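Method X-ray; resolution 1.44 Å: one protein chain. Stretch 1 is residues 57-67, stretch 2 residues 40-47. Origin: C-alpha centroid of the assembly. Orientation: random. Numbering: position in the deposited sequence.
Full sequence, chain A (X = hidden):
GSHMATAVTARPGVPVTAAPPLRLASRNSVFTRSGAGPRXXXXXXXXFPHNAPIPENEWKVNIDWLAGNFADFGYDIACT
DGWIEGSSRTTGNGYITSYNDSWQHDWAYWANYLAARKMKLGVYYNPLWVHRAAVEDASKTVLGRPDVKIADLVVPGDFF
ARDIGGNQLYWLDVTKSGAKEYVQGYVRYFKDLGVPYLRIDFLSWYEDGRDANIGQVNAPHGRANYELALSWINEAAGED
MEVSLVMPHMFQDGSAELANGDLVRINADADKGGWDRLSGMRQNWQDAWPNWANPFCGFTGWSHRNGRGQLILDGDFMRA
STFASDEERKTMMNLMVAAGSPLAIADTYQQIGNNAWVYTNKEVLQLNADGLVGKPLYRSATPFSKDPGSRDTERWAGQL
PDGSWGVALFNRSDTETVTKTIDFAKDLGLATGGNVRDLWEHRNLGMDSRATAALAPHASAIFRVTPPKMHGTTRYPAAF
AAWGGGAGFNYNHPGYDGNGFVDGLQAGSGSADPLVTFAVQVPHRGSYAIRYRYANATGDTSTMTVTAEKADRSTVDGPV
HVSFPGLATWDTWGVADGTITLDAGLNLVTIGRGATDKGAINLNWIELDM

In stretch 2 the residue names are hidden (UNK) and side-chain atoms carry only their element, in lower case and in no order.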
# COMPACT_ATOMS: atom_id res chain seq x y z
N ASN A 57 12.36 28.92 2.28
CA ASN A 57 11.18 29.79 2.25
C ASN A 57 10.04 29.23 1.41
O ASN A 57 8.86 29.43 1.76
CB ASN A 57 11.48 31.20 1.75
CG ASN A 57 10.31 32.14 2.02
OD1 ASN A 57 9.90 32.29 3.17
ND2 ASN A 57 9.72 32.69 0.97
N GLU A 58 10.38 28.51 0.34
CA GLU A 58 9.34 27.85 -0.47
C GLU A 58 8.67 26.72 0.29
O GLU A 58 7.46 26.55 0.24
CB GLU A 58 9.93 27.37 -1.78
CG GLU A 58 10.14 28.54 -2.72
CD GLU A 58 8.82 29.18 -3.10
OE1 GLU A 58 8.15 28.64 -3.97
OE2 GLU A 58 8.42 30.18 -2.48
N TRP A 59 9.46 25.97 1.06
CA TRP A 59 8.91 24.99 1.98
C TRP A 59 7.94 25.62 2.99
O TRP A 59 6.83 25.13 3.20
CB TRP A 59 10.08 24.30 2.68
CG TRP A 59 9.86 23.46 3.90
CD1 TRP A 59 10.18 23.80 5.19
CD2 TRP A 59 9.36 22.11 3.96
NE1 TRP A 59 9.90 22.76 6.03
CE2 TRP A 59 9.42 21.70 5.31
CE3 TRP A 59 8.90 21.20 3.00
CZ2 TRP A 59 8.98 20.44 5.74
CZ3 TRP A 59 8.48 19.94 3.43
CH2 TRP A 59 8.52 19.57 4.76
N LYS A 60 8.36 26.76 3.58
CA LYS A 60 7.51 27.44 4.55
C LYS A 60 6.19 27.92 3.92
O LYS A 60 5.12 27.70 4.48
CB LYS A 60 8.25 28.64 5.17
CG LYS A 60 7.47 29.33 6.28
CD LYS A 60 8.21 30.57 6.78
CE LYS A 60 7.48 31.23 7.94
NZ LYS A 60 6.13 31.72 7.56
N VAL A 61 6.28 28.56 2.76
CA VAL A 61 5.08 29.12 2.14
C VAL A 61 4.12 27.99 1.74
O VAL A 61 2.92 28.08 1.94
CB VAL A 61 5.43 30.09 0.99
CG1 VAL A 61 4.19 30.61 0.31
CG2 VAL A 61 6.21 31.29 1.53
N ASN A 62 4.67 26.89 1.23
CA ASN A 62 3.80 25.73 0.97
C ASN A 62 3.14 25.18 2.21
O ASN A 62 1.94 24.88 2.21
CB ASN A 62 4.57 24.61 0.26
CG ASN A 62 4.77 24.89 -1.22
OD1 ASN A 62 5.87 25.21 -1.70
ND2 ASN A 62 3.69 24.80 -1.95
N ILE A 63 3.90 25.07 3.31
CA ILE A 63 3.32 24.60 4.56
C ILE A 63 2.17 25.52 5.02
O ILE A 63 1.12 25.05 5.46
CB ILE A 63 4.36 24.48 5.69
CG1 ILE A 63 5.30 23.30 5.40
CG2 ILE A 63 3.69 24.34 7.05
CD1 ILE A 63 6.50 23.24 6.31
N ASP A 64 2.41 26.83 4.95
CA ASP A 64 1.39 27.79 5.40
C ASP A 64 0.12 27.69 4.53
O ASP A 64 -0.99 27.74 5.04
CB ASP A 64 1.95 29.22 5.40
CG ASP A 64 3.02 29.43 6.46
OD1 ASP A 64 3.09 28.64 7.41
OD2 ASP A 64 3.77 30.43 6.33
N TRP A 65 0.32 27.47 3.24
CA TRP A 65 -0.78 27.24 2.31
C TRP A 65 -1.51 25.95 2.65
O TRP A 65 -2.73 25.93 2.72
CB TRP A 65 -0.26 27.24 0.87
CG TRP A 65 -1.15 26.61 -0.17
CD1 TRP A 65 -2.36 27.05 -0.61
CD2 TRP A 65 -0.87 25.42 -0.89
NE1 TRP A 65 -2.84 26.22 -1.58
CE2 TRP A 65 -1.93 25.21 -1.79
CE3 TRP A 65 0.21 24.52 -0.91
CZ2 TRP A 65 -1.97 24.13 -2.66
CZ3 TRP A 65 0.17 23.45 -1.78
CH2 TRP A 65 -0.91 23.26 -2.64
N LEU A 66 -0.78 24.87 2.93
CA LEU A 66 -1.42 23.63 3.31
C LEU A 66 -2.20 23.79 4.60
O LEU A 66 -3.31 23.30 4.74
CB LEU A 66 -0.40 22.49 3.51
CG LEU A 66 0.32 22.07 2.23
CD1 LEU A 66 1.53 21.25 2.62
CD2 LEU A 66 -0.61 21.29 1.31
N ALA A 67 -1.61 24.48 5.58
CA ALA A 67 -2.26 24.58 6.86
C ALA A 67 -3.63 25.29 6.76
O ALA A 67 -4.52 24.99 7.54
CB ALA A 67 -1.37 25.32 7.84
N UNK A 40 -0.98 13.26 2.16
CA UNK A 40 0.16 14.12 2.37
C UNK A 40 0.45 15.04 1.21
O UNK A 40 -0.18 14.90 0.14
c UNK A 40 3.30 12.82 1.18
c UNK A 40 1.41 13.33 2.80
c UNK A 40 3.52 10.73 0.08
c UNK A 40 2.12 12.43 1.79
c UNK A 40 3.99 11.98 0.34
o UNK A 40 4.24 9.88 -0.75
c UNK A 40 2.35 10.30 0.65
c UNK A 40 1.64 11.15 1.50
N UNK A 41 1.38 15.97 1.42
CA UNK A 41 1.94 16.80 0.38
C UNK A 41 3.41 16.55 0.30
O UNK A 41 4.07 16.26 1.32
c UNK A 41 2.33 19.24 -0.26
c UNK A 41 4.87 21.50 -1.49
c UNK A 41 1.73 18.28 0.71
c UNK A 41 5.71 20.69 0.63
c UNK A 41 3.74 20.72 -1.28
c UNK A 41 1.78 19.67 -1.44
n UNK A 41 2.63 20.53 -2.06
c UNK A 41 5.83 21.49 -0.51
c UNK A 41 3.59 19.90 -0.14
c UNK A 41 4.60 19.89 0.84
N UNK A 42 3.94 16.62 -0.91
CA UNK A 42 5.36 16.41 -1.16
C UNK A 42 5.95 17.52 -2.02
O UNK A 42 5.27 18.04 -2.89
c UNK A 42 7.03 14.64 -1.97
n UNK A 42 7.51 13.70 -1.13
o UNK A 42 7.72 15.13 -2.85
c UNK A 42 5.56 15.03 -1.81
N UNK A 43 7.21 17.85 -1.77
CA UNK A 43 7.92 18.93 -2.45
C UNK A 43 8.24 18.65 -3.92
O UNK A 43 8.81 19.49 -4.58
c UNK A 43 11.72 18.53 -1.54
c UNK A 43 9.26 19.28 -1.73
c UNK A 43 10.30 18.15 -1.88
c UNK A 43 9.03 19.64 -0.27
N UNK A 44 7.87 17.48 -4.45
CA UNK A 44 8.28 17.09 -5.81
C UNK A 44 7.79 18.07 -6.88
O UNK A 44 8.48 18.26 -7.86
c UNK A 44 9.70 13.61 -8.57
c UNK A 44 7.37 15.12 -8.55
c UNK A 44 8.16 15.04 -7.37
c UNK A 44 8.88 13.68 -9.70
o UNK A 44 9.22 13.01 -10.85
c UNK A 44 7.73 15.71 -6.10
c UNK A 44 9.31 14.26 -7.41
c UNK A 44 7.74 14.44 -9.69
N UNK A 45 6.64 18.72 -6.68
CA UNK A 45 6.14 19.68 -7.65
C UNK A 45 7.02 20.89 -7.78
O UNK A 45 7.02 21.54 -8.83
N UNK A 46 7.76 21.20 -6.73
CA UNK A 46 8.81 22.20 -6.81
C UNK A 46 10.09 21.60 -7.37
O UNK A 46 10.65 22.08 -8.36
c UNK A 46 10.83 26.21 -5.95
c UNK A 46 12.16 25.85 -6.02
c UNK A 46 12.53 24.53 -5.86
c UNK A 46 9.12 22.85 -5.43
o UNK A 46 13.14 26.81 -6.22
c UNK A 46 11.56 23.57 -5.65
c UNK A 46 9.86 25.25 -5.78
c UNK A 46 10.21 23.91 -5.58
N UNK A 47 10.59 20.54 -6.74
CA UNK A 47 11.95 20.14 -6.99
C UNK A 47 12.16 19.46 -8.33
O UNK A 47 13.23 19.57 -8.92
c UNK A 47 12.48 19.25 -5.84
o UNK A 47 12.69 20.03 -4.67

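Position 40 carries one carbon followed by a six-carbon ring bearing a single oxygen, the pattern of a phenol. Its CA-to-CB bond points sideways relative to the helix of residues 57-67, and no side-chain atom at this position makes contact with that helix, so Tyr40 takes no part in the contact.

At position 41 one carbon leads into fused five- and six-membered rings holding eight carbons and one nitrogen, an indole. The CA-to-CB bond points toward the helix, and the rings lie among Trp59, Asn62, Trp65 and Leu66. Only tryptophan has this bicycle, and the residue is Trp41. Its CZ3 comes within 4.0 Å of Trp59 CE3, its CZ2 within 3.4 Å of Asn62 CG, and its CB within 3.5 Å of Leu66 CD1. Trp65 turns an edge toward the face of the Trp41 indole in an offset edge-to-face pair, with ring planes at 83°. The indole nitrogen NE1 lies 3.8 Å from Trp65 CZ3 but finds its hydrogen bond elsewhere in the structure.

Position 42 has two side-chain carbons, the second carrying one oxygen and one nitrogen: a short carboxamide, hence Asn42. Its CA-to-CB bond points away from the helix, and the side chain serves its own stretch instead. Its OD1 accepts from the backbone N of residue 44 at 2.8 Å, a capping bond at the turn into the next helix.

Position 43 shows four carbons forked at the first, with one arm two carbons long. A carbon of the fork lies at the edge of the Trp59 ring. This is Ile43, and its CG2 is 3.6 Å from Trp59 CE3.

Position 44 is again one carbon and a six-carbon ring with one oxygen, but it is out of reach of stretch 1; it is Tyr44. Position 45 has no side-chain atoms at all and is Gly45.

A third ring of six carbons with one oxygen, joined through one carbon, occupies position 46. The CA-to-CB bond points toward the helix, and the ring approaches the aliphatic part of Glu58. As Tyr46, it places CE2 4.0 Å from Glu58 CG, while both carboxylate oxygens of Glu58 are hydrogen-bonded elsewhere.

Position 47, one carbon and one oxygen, is also out of reach; it is Ser47.

The contact is a packing of side chains that buries 368 Å², both sides summed. Strand 40-42 runs nearly antiparallel to the helix, at 157°. In the backbone register Trp41 lies nearest Leu66, Ile43 nearest Trp59 and Tyr46 nearest Glu58. Trp41 gives up 125 Å², the largest share, by inserting its indole among residues on successive turns of the helix; Ile43 adds a second contact to Trp59, and Tyr46 carries the contact on to Glu58.

Stretch 2 40-47: YWNIYGYS
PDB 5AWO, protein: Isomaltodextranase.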